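Local coordinates for protein beta-alanyl-CoA:ammonia lyase 2 (Clostridium propionicum, PDB 4MTU) that probably acts as a lyase that releases ammonia from beta-alanyl-CoA, has a hot dog fold and binds a zinc ion, at residues A[37-49]-A[128-142]. Sequence-based numbering, arbitrary orientation. Where two conformers were deposited one is given.
With ZN (zinc ion), chain B.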
# COMPACT_ATOMS: atom_id res chain seq x y z
N GLY A 37 -5.41 12.31 16.70
CA GLY A 37 -6.71 12.58 17.31
C GLY A 37 -7.31 11.31 17.93
O GLY A 37 -7.87 11.37 19.04
N THR A 38 -7.22 10.20 17.22
CA THR A 38 -7.74 8.94 17.76
C THR A 38 -7.07 8.66 19.10
O THR A 38 -7.71 8.28 20.08
CB THR A 38 -7.49 7.79 16.77
OG1 THR A 38 -8.20 8.07 15.55
CG2 THR A 38 -7.98 6.47 17.33
N GLU A 39 -5.73 8.79 19.16
CA GLU A 39 -5.00 8.47 20.39
C GLU A 39 -5.49 9.37 21.53
O GLU A 39 -5.71 8.90 22.68
CB GLU A 39 -3.50 8.64 20.16
CG GLU A 39 -2.68 7.98 21.25
CD GLU A 39 -1.18 8.00 21.04
OE1 GLU A 39 -0.71 8.17 19.92
OE2 GLU A 39 -0.45 7.76 22.05
N LEU A 40 -5.67 10.66 21.28
CA LEU A 40 -6.20 11.58 22.27
C LEU A 40 -7.60 11.13 22.79
O LEU A 40 -7.86 11.25 23.98
CB LEU A 40 -6.31 13.00 21.72
CG LEU A 40 -4.98 13.71 21.41
CD1 LEU A 40 -5.22 14.94 20.57
CD2 LEU A 40 -4.29 14.10 22.70
N MET A 41 -8.43 10.65 21.89
CA MET A 41 -9.77 10.24 22.27
C MET A 41 -9.73 8.96 23.09
O MET A 41 -10.53 8.80 24.06
CB MET A 41 -10.65 10.11 21.02
CG MET A 41 -10.91 11.43 20.33
SD MET A 41 -11.70 12.69 21.37
CE MET A 41 -10.29 13.67 21.88
N VAL A 42 -8.86 8.04 22.75
CA VAL A 42 -8.67 6.85 23.57
C VAL A 42 -8.33 7.26 25.00
O VAL A 42 -8.87 6.73 25.98
CB VAL A 42 -7.56 5.93 22.95
CG1 VAL A 42 -7.23 4.80 23.93
CG2 VAL A 42 -8.03 5.41 21.59
N TYR A 43 -7.40 8.20 25.12
CA TYR A 43 -6.97 8.62 26.45
C TYR A 43 -8.01 9.41 27.25
O TYR A 43 -8.11 9.25 28.45
CB TYR A 43 -5.67 9.44 26.35
CG TYR A 43 -4.49 8.68 25.82
CD1 TYR A 43 -4.38 7.30 25.88
CD2 TYR A 43 -3.42 9.36 25.23
CE1 TYR A 43 -3.30 6.62 25.38
CE2 TYR A 43 -2.35 8.67 24.73
CZ TYR A 43 -2.26 7.31 24.80
OH TYR A 43 -1.20 6.62 24.27
N VAL A 44 -8.78 10.25 26.57
CA VAL A 44 -9.72 11.11 27.31
C VAL A 44 -11.01 10.38 27.67
O VAL A 44 -11.63 10.70 28.69
CB VAL A 44 -10.00 12.44 26.54
CG1 VAL A 44 -10.95 12.26 25.41
CG2 VAL A 44 -10.46 13.48 27.57
N ASP A 45 -11.45 9.43 26.84
CA ASP A 45 -12.76 8.79 27.07
C ASP A 45 -12.85 7.35 26.58
O ASP A 45 -13.96 6.80 26.57
CB ASP A 45 -13.91 9.65 26.62
CG ASP A 45 -14.52 10.54 27.66
OD1 ASP A 45 -14.74 11.74 27.44
OD2 ASP A 45 -14.76 10.05 28.81
N GLY A 46 -11.75 6.70 26.23
CA GLY A 46 -11.78 5.27 26.05
C GLY A 46 -12.51 4.75 24.83
O GLY A 46 -12.99 3.60 24.84
N ASP A 47 -12.53 5.54 23.76
CA ASP A 47 -13.19 5.16 22.51
C ASP A 47 -12.36 5.72 21.35
O ASP A 47 -11.79 6.81 21.51
CB ASP A 47 -14.60 5.70 22.48
CG ASP A 47 -15.45 5.09 21.38
OD1 ASP A 47 -15.43 5.63 20.23
OD2 ASP A 47 -16.14 4.07 21.62
N ILE A 48 -12.33 5.03 20.24
CA ILE A 48 -11.54 5.54 19.11
C ILE A 48 -12.16 6.78 18.47
O ILE A 48 -11.42 7.51 17.80
CB ILE A 48 -11.29 4.48 18.04
CG1 ILE A 48 -12.60 3.86 17.46
CG2 ILE A 48 -10.34 3.42 18.58
CD1 ILE A 48 -12.37 3.06 16.18
N SER A 49 -13.44 7.06 18.71
CA SER A 49 -14.14 8.27 18.27
C SER A 49 -14.41 8.25 16.77
O SER A 49 -14.04 7.32 16.04
CB SER A 49 -13.40 9.56 18.67
OG SER A 49 -12.47 10.05 17.73
N ASN A 128 -21.01 6.01 24.66
CA ASN A 128 -19.76 5.38 24.40
C ASN A 128 -18.59 6.00 25.18
O ASN A 128 -17.46 5.47 25.09
CB ASN A 128 -19.38 5.42 22.92
CG ASN A 128 -20.32 4.56 22.09
OD1 ASN A 128 -20.74 3.51 22.53
ND2 ASN A 128 -20.69 5.09 20.95
N GLN A 129 -18.80 7.08 25.92
CA GLN A 129 -17.73 7.67 26.71
C GLN A 129 -17.50 6.82 27.98
O GLN A 129 -18.43 6.39 28.66
CB GLN A 129 -18.05 9.08 27.10
CG GLN A 129 -18.14 10.03 25.90
CD GLN A 129 -18.63 11.42 26.20
OE1 GLN A 129 -18.58 11.87 27.37
NE2 GLN A 129 -19.01 12.18 25.21
N ARG A 130 -16.23 6.57 28.28
CA ARG A 130 -15.85 5.66 29.38
C ARG A 130 -15.00 6.31 30.42
O ARG A 130 -14.55 5.64 31.35
CB ARG A 130 -15.21 4.37 28.84
CG ARG A 130 -16.08 3.67 27.82
CD ARG A 130 -15.68 2.26 27.49
NE ARG A 130 -14.25 2.21 27.10
CZ ARG A 130 -13.30 1.54 27.68
NH1 ARG A 130 -13.49 0.70 28.70
NH2 ARG A 130 -12.04 1.63 27.23
N GLY A 131 -14.76 7.61 30.32
CA GLY A 131 -13.90 8.32 31.22
C GLY A 131 -12.39 8.14 30.83
O GLY A 131 -12.02 7.38 29.94
N PRO A 132 -11.56 8.89 31.50
CA PRO A 132 -10.13 8.91 31.16
C PRO A 132 -9.51 7.52 31.31
O PRO A 132 -9.83 6.75 32.20
CB PRO A 132 -9.52 9.91 32.10
CG PRO A 132 -10.62 10.78 32.55
CD PRO A 132 -11.85 9.90 32.54
N GLN A 133 -8.54 7.24 30.39
CA GLN A 133 -7.86 5.99 30.34
C GLN A 133 -6.37 6.06 30.63
O GLN A 133 -5.69 5.05 30.71
CB GLN A 133 -8.05 5.29 28.98
CG GLN A 133 -9.52 5.09 28.63
CD GLN A 133 -10.24 4.11 29.52
OE1 GLN A 133 -9.73 3.02 29.79
NE2 GLN A 133 -11.40 4.53 29.99
N GLU A 134 -5.82 7.26 30.65
CA GLU A 134 -4.39 7.56 30.73
C GLU A 134 -4.25 8.63 31.82
O GLU A 134 -5.05 9.58 31.87
CB GLU A 134 -3.82 7.94 29.41
CG GLU A 134 -2.31 7.82 29.27
CD GLU A 134 -1.52 9.01 29.77
OE1 GLU A 134 -2.09 10.08 30.05
OE2 GLU A 134 -0.25 8.89 29.82
N SER A 135 -3.29 8.49 32.72
CA SER A 135 -3.21 9.28 33.93
C SER A 135 -3.14 10.77 33.69
O SER A 135 -3.70 11.55 34.52
CB SER A 135 -2.06 8.78 34.81
OG SER A 135 -0.81 8.96 34.14
N SER A 136 -2.54 11.25 32.60
CA SER A 136 -2.46 12.69 32.38
C SER A 136 -3.82 13.31 32.06
O SER A 136 -3.95 14.55 32.10
CB SER A 136 -1.45 13.04 31.29
OG SER A 136 -1.94 12.83 30.04
N PHE A 137 -4.81 12.50 31.77
CA PHE A 137 -6.16 12.95 31.39
C PHE A 137 -7.14 12.84 32.55
O PHE A 137 -8.34 13.06 32.34
CB PHE A 137 -6.69 12.18 30.18
CG PHE A 137 -5.87 12.48 28.92
CD1 PHE A 137 -4.62 11.91 28.71
CD2 PHE A 137 -6.32 13.35 27.94
CE1 PHE A 137 -3.85 12.21 27.58
CE2 PHE A 137 -5.60 13.65 26.80
CZ PHE A 137 -4.35 13.11 26.64
N LYS A 138 -6.67 12.52 33.73
CA LYS A 138 -7.56 12.21 34.86
C LYS A 138 -8.42 13.38 35.21
O LYS A 138 -9.51 13.20 35.75
CB LYS A 138 -6.75 11.76 36.09
CG LYS A 138 -5.87 12.76 36.78
N ASP A 139 -8.01 14.60 34.95
CA ASP A 139 -8.92 15.68 35.39
C ASP A 139 -9.67 16.26 34.21
O ASP A 139 -10.18 17.38 34.37
CB ASP A 139 -8.01 16.65 36.13
CG ASP A 139 -7.58 16.00 37.47
OD1 ASP A 139 -8.49 15.51 38.19
OD2 ASP A 139 -6.39 15.91 37.84
N ALA A 140 -9.69 15.47 33.15
CA ALA A 140 -10.62 15.85 32.12
C ALA A 140 -11.99 15.91 32.80
O ALA A 140 -12.65 15.13 33.45
CB ALA A 140 -10.67 14.88 30.97
N LYS A 141 -12.62 17.02 32.59
CA LYS A 141 -13.99 17.26 32.97
C LYS A 141 -14.82 17.82 31.82
O LYS A 141 -14.28 18.60 31.00
CB LYS A 141 -14.00 18.25 34.16
CG LYS A 141 -13.66 17.52 35.44
N HIS A 142 -16.08 17.48 31.74
CA HIS A 142 -16.99 17.97 30.70
C HIS A 142 -17.77 19.17 31.17
O HIS A 142 -17.81 19.42 32.37
CB HIS A 142 -17.94 16.86 30.31
CG HIS A 142 -17.25 15.66 29.74
ND1 HIS A 142 -17.17 15.42 28.38
CD2 HIS A 142 -16.57 14.63 30.32
CE1 HIS A 142 -16.49 14.29 28.20
NE2 HIS A 142 -16.12 13.78 29.35
ZN ZN B . -15.40 11.91 29.67
O HOH W 1 -13.34 12.41 30.08
O HOH W 2 -16.61 3.12 24.09
O HOH W 3 -17.38 11.19 29.60
O HOH W 4 -15.45 11.50 31.73
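Phe137 takes the CB of Tyr43 over one face of its ring, a CH-pi contact with CB 3.7 Å from the Phe137 ring centroid, while Leu40 CD2 reaches the ring edge at CZ. The two aromatic planes meet obliquely, at 47°. Tyr43 has an atom over each face, both toward the rim: CG of Glu134 on one and the backbone oxygen of Glu39 on the other; its hydroxyl donates to Glu39 OE2. With its CG anti to the backbone N (chi1 -161°), Glu134 carries CG over the Tyr43 face, while CB rests against CD1 and CG of that ring; beyond it the carboxylate turns back, OE1 accepting from Ser136 N and OG and OE2 pairing with Lys4. Val44 flanks the Phe137 ring with CB and touches Ala140 CB with CG2. These contacts wrap the C-terminal tail, beyond strand 106-123, around the end of helix 27-45, the long helix of the hot dog fold that the antiparallel sheet embraces. The tail also takes up carbonyls at this helix end: Gln133 N meets Tyr43 O nearly straight (2.8 Å, 171°), and Arg130 N bonds Asp45 O. Arg130 bends at chi3 to grip Gly46 O side-on, NE at 2.9 Å and NH2 at 3.2 Å, with that oxygen in the guanidinium plane; NH2 also reaches Ala106 O of the second subunit. Zinc joins the segments further along: Asp45 chelates it through OD1 (2.3 Å) and OD2 (2.1 Å), His142 binds through NE2 (2.0 Å), and three waters complete six ligand atoms. The carboxylate and imidazole are nearly coplanar, with Asp45 OD1 at the imidazole edge. Tyr83 OH bonds Asp45 OD1, Gly131 N weakly reaches OD2, and His142 ND1 is anchored on Gly79 O.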